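Local atomic coordinates of polyphosphate kinase (Porphyromonas gingivalis, PDB entry 2O8R), a protein that probably catalyses the reversible transfer of the terminal phosphate of ATP to a growing polyphosphate chain, with magnesium as cofactor. Residues Val349-Tyr354 / Ile473-Thr478. The protein carries 3 engineered substitutions. Sequence-based numbering, arbitrary orientation.
Sequences VPYYTY and IYSDTT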
ATOM      1  N   VAL A 349      -4.262 -18.165  18.498  1.00 39.07           N
ATOM      2  CA  VAL A 349      -3.220 -17.428  17.822  1.00 47.48           C
ATOM      3  C   VAL A 349      -2.771 -16.202  18.533  1.00 52.61           C
ATOM      4  O   VAL A 349      -3.585 -15.504  19.140  1.00 50.10           O
ATOM      5  CB  VAL A 349      -3.593 -16.919  16.412  1.00 50.63           C
ATOM      6  CG1 VAL A 349      -3.830 -18.062  15.464  1.00 37.30           C
ATOM      7  CG2 VAL A 349      -4.779 -15.918  16.469  1.00 30.18           C
ATOM      8  N   PRO A 350      -1.465 -16.156  18.709  1.00 55.91           N
ATOM      9  CA  PRO A 350      -0.184 -15.827  18.149  1.00 38.51           C
ATOM     10  C   PRO A 350       0.568 -17.140  18.423  1.00 48.81           C
ATOM     11  O   PRO A 350       1.399 -17.552  17.623  1.00 73.15           O
ATOM     12  CB  PRO A 350       0.325 -14.694  19.030  1.00 27.00           C
ATOM     13  CG  PRO A 350      -0.752 -14.474  20.069  1.00 54.71           C
ATOM     14  CD  PRO A 350      -1.468 -15.784  20.125  1.00 45.06           C
ATOM     15  N   TYR A 351       0.196 -17.801  19.532  1.00 51.30           N
ATOM     16  CA  TYR A 351       0.773 -19.054  20.043  1.00 52.93           C
ATOM     17  C   TYR A 351       0.861 -20.165  18.992  1.00 54.76           C
ATOM     18  O   TYR A 351       1.881 -20.834  18.883  1.00 56.78           O
ATOM     19  CB  TYR A 351      -0.024 -19.554  21.261  1.00 62.23           C
ATOM     20  CG  TYR A 351      -0.366 -18.486  22.297  1.00 62.35           C
ATOM     21  CD1 TYR A 351       0.632 -17.846  23.015  1.00 47.77           C
ATOM     22  CD2 TYR A 351      -1.686 -18.139  22.570  1.00 45.74           C
ATOM     23  CE1 TYR A 351       0.340 -16.879  23.958  1.00 49.69           C
ATOM     24  CE2 TYR A 351      -1.986 -17.150  23.503  1.00 40.94           C
ATOM     25  CZ  TYR A 351      -0.964 -16.533  24.205  1.00 51.68           C
ATOM     26  OH  TYR A 351      -1.232 -15.561  25.154  1.00 50.39           O
ATOM     27  N   TYR A 352      -0.209 -20.351  18.227  1.00 42.38           N
ATOM     28  CA  TYR A 352      -0.190 -21.213  17.057  1.00 45.02           C
ATOM     29  C   TYR A 352      -0.106 -20.328  15.826  1.00 63.84           C
ATOM     30  O   TYR A 352      -0.357 -19.122  15.932  1.00 70.15           O
ATOM     31  CB  TYR A 352      -1.467 -22.030  16.981  1.00 47.57           C
ATOM     32  CG  TYR A 352      -1.561 -23.155  17.985  1.00 61.19           C
ATOM     33  CD1 TYR A 352      -1.198 -24.449  17.635  1.00 54.08           C
ATOM     34  CD2 TYR A 352      -2.033 -22.929  19.274  1.00 45.68           C
ATOM     35  CE1 TYR A 352      -1.288 -25.485  18.531  1.00 40.05           C
ATOM     36  CE2 TYR A 352      -2.119 -23.962  20.191  1.00 57.88           C
ATOM     37  CZ  TYR A 352      -1.745 -25.242  19.814  1.00 67.85           C
ATOM     38  OH  TYR A 352      -1.836 -26.283  20.721  1.00 65.96           O
ATOM     39  N   THR A 353       0.243 -20.914  14.672  1.00 53.29           N
ATOM     40  CA  THR A 353       0.265 -20.175  13.403  1.00 53.42           C
ATOM     41  C   THR A 353      -1.109 -19.732  12.986  1.00 47.71           C
ATOM     42  O   THR A 353      -2.119 -20.219  13.484  1.00 53.85           O
ATOM     43  CB  THR A 353       0.803 -20.998  12.188  1.00 66.32           C
ATOM     44  OG1 THR A 353       0.727 -22.401  12.466  1.00 60.50           O
ATOM     45  CG2 THR A 353       2.235 -20.591  11.819  1.00 72.96           C
ATOM     46  N   TYR A 354      -1.121 -18.810  12.036  1.00 56.60           N
ATOM     47  CA  TYR A 354      -2.327 -18.401  11.361  1.00 50.69           C
ATOM     48  C   TYR A 354      -2.580 -19.301  10.153  1.00 52.08           C
ATOM     49  O   TYR A 354      -3.661 -19.275   9.556  1.00 60.91           O
ATOM     50  CB  TYR A 354      -2.169 -16.955  10.908  1.00 54.23           C
ATOM     51  CG  TYR A 354      -2.413 -15.928  11.993  1.00 69.84           C
ATOM     52  CD1 TYR A 354      -1.407 -15.567  12.883  1.00 58.42           C
ATOM     53  CD2 TYR A 354      -3.652 -15.308  12.119  1.00 66.01           C
ATOM     54  CE1 TYR A 354      -1.626 -14.615  13.875  1.00 59.11           C
ATOM     55  CE2 TYR A 354      -3.882 -14.361  13.110  1.00 72.47           C
ATOM     56  CZ  TYR A 354      -2.867 -14.012  13.983  1.00 69.56           C
ATOM     57  OH  TYR A 354      -3.104 -13.058  14.956  1.00 71.69           O
ATOM     58  N   ILE A 473      -0.045  -7.489  17.464  1.00 49.71           N
ATOM     59  CA  ILE A 473      -0.421  -8.875  17.406  1.00 46.96           C
ATOM     60  C   ILE A 473      -1.687  -9.107  18.223  1.00 51.20           C
ATOM     61  O   ILE A 473      -1.785  -8.666  19.365  1.00 67.01           O
ATOM     62  CB  ILE A 473       0.736  -9.752  17.864  1.00 57.53           C
ATOM     63  CG1 ILE A 473       1.970  -9.410  17.027  1.00 38.84           C
ATOM     64  CG2 ILE A 473       0.385 -11.236  17.725  1.00 56.72           C
ATOM     65  CD1 ILE A 473       3.267  -9.964  17.560  1.00 34.24           C
ATOM     66  N   TYR A 474      -2.661  -9.780  17.609  1.00 52.51           N
ATOM     67  CA  TYR A 474      -3.942 -10.103  18.253  1.00 46.37           C
ATOM     68  C   TYR A 474      -3.951 -11.511  18.813  1.00 39.31           C
ATOM     69  O   TYR A 474      -3.615 -12.455  18.120  1.00 51.65           O
ATOM     70  CB  TYR A 474      -5.102  -9.988  17.247  1.00 38.83           C
ATOM     71  CG  TYR A 474      -5.652  -8.588  17.101  1.00 51.48           C
ATOM     72  CD1 TYR A 474      -4.797  -7.496  16.953  1.00 42.01           C
ATOM     73  CD2 TYR A 474      -7.020  -8.355  17.108  1.00 42.02           C
ATOM     74  CE1 TYR A 474      -5.276  -6.233  16.827  1.00 43.72           C
ATOM     75  CE2 TYR A 474      -7.518  -7.064  16.983  1.00 61.98           C
ATOM     76  CZ  TYR A 474      -6.631  -6.010  16.843  1.00 55.11           C
ATOM     77  OH  TYR A 474      -7.075  -4.720  16.704  1.00 62.74           O
ATOM     78  N   SER A 475      -4.337 -11.651  20.071  1.00 54.20           N
ATOM     79  CA  SER A 475      -4.666 -12.957  20.607  1.00 43.12           C
ATOM     80  C   SER A 475      -6.130 -13.248  20.241  1.00 39.04           C
ATOM     81  O   SER A 475      -7.019 -12.426  20.493  1.00 43.17           O
ATOM     82  CB  SER A 475      -4.417 -12.983  22.120  1.00 40.70           C
ATOM     83  OG  SER A 475      -4.998 -14.110  22.750  1.00 51.61           O
ATOM     84  N   ASP A 476      -6.371 -14.400  19.621  1.00 43.25           N
ATOM     85  CA  ASP A 476      -7.723 -14.803  19.224  1.00 40.38           C
ATOM     86  C   ASP A 476      -7.882 -16.319  19.286  1.00 53.67           C
ATOM     87  O   ASP A 476      -6.890 -17.062  19.353  1.00 54.50           O
ATOM     88  CB  ASP A 476      -8.028 -14.345  17.798  1.00 43.01           C
ATOM     89  CG  ASP A 476      -8.529 -12.936  17.731  1.00 41.74           C
ATOM     90  OD1 ASP A 476      -9.457 -12.593  18.486  1.00 59.58           O
ATOM     91  OD2 ASP A 476      -7.999 -12.174  16.901  1.00 63.95           O
ATOM     92  N   THR A 477      -9.129 -16.780  19.220  1.00 44.63           N
ATOM     93  CA  THR A 477      -9.410 -18.208  19.310  1.00 42.67           C
ATOM     94  C   THR A 477     -10.304 -18.723  18.168  1.00 51.92           C
ATOM     95  O   THR A 477     -11.340 -18.131  17.836  1.00 53.39           O
ATOM     96  CB  THR A 477     -10.003 -18.531  20.677  1.00 43.45           C
ATOM     97  OG1 THR A 477      -9.085 -18.098  21.691  1.00 59.90           O
ATOM     98  CG2 THR A 477     -10.225 -20.020  20.823  1.00 45.26           C
ATOM     99  N   THR A 478      -9.876 -19.823  17.558  1.00 51.21           N
ATOM    100  CA  THR A 478     -10.561 -20.384  16.406  1.00 48.92           C
ATOM    101  C   THR A 478     -10.904 -21.854  16.639  1.00 59.67           C
ATOM    102  O   THR A 478     -10.034 -22.656  17.009  1.00 51.59           O
ATOM    103  CB  THR A 478      -9.691 -20.257  15.146  1.00 52.08           C
ATOM    104  OG1 THR A 478      -9.531 -18.870  14.819  1.00 50.03           O
ATOM    105  CG2 THR A 478     -10.331 -20.979  13.973  1.00 46.50           C
TER
HETATM  106  O   HOH W   1      -4.887 -16.514  21.539  1.00 45.20           O
HETATM  107  O   HOH W   2      -3.876 -14.665  25.345  1.00 46.33           O
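Val349 and Asp476 face each other as an antiparallel hydrogen-bonded pair: Val349 N donates to Asp476 O and Asp476 N to Val349 O, each over 3.0 Å, the second donor lying in the plane of its carbonyl. Val349 O also receives a CA-H...O contact from Ser475 CA at 3.1 Å. Water 1 donates to Val349 O and Asp476 O and is hydrogen-bonded to Ser475 OG. That hydroxyl, anti to its backbone N (chi1 166°), is linked through water 2 to Tyr351 OH, the water meeting the Tyr351 ring in plane at its edge. On the side-chain face shared by the pair, Val349 CG2 rests 3.8 Å from Asp476 CB. The bridge closes the end of strand 345-349 against strand 474-481 in the first of two C-terminal domains of the phospholipase D clan; beyond it the loop 350-354 leads into helix 355-365. Strand 474-481 runs parallel to 595-596 of the second such domain, so the sheet joins both. Asp476 OD1 is hydrogen-bonded to His597 ND1 and Thr463 OG1; the ring of His597 meets that of Tyr474, and both residues are predicted to bind ATP. Asp476 OD2 lies in plane at the edge of the Tyr474 ring. In the loop after the strand, Pro350 CB packs 3.7 Å from Ile473 CG2, the two side chains crossing obliquely, and Tyr594 touches both. Tyr354 folds back with one ring face against Val349 CB, which lies toward the rim, bringing its OH to 3.3 Å from Tyr474 O. Helix 678-691 packs against Tyr351 and Tyr352.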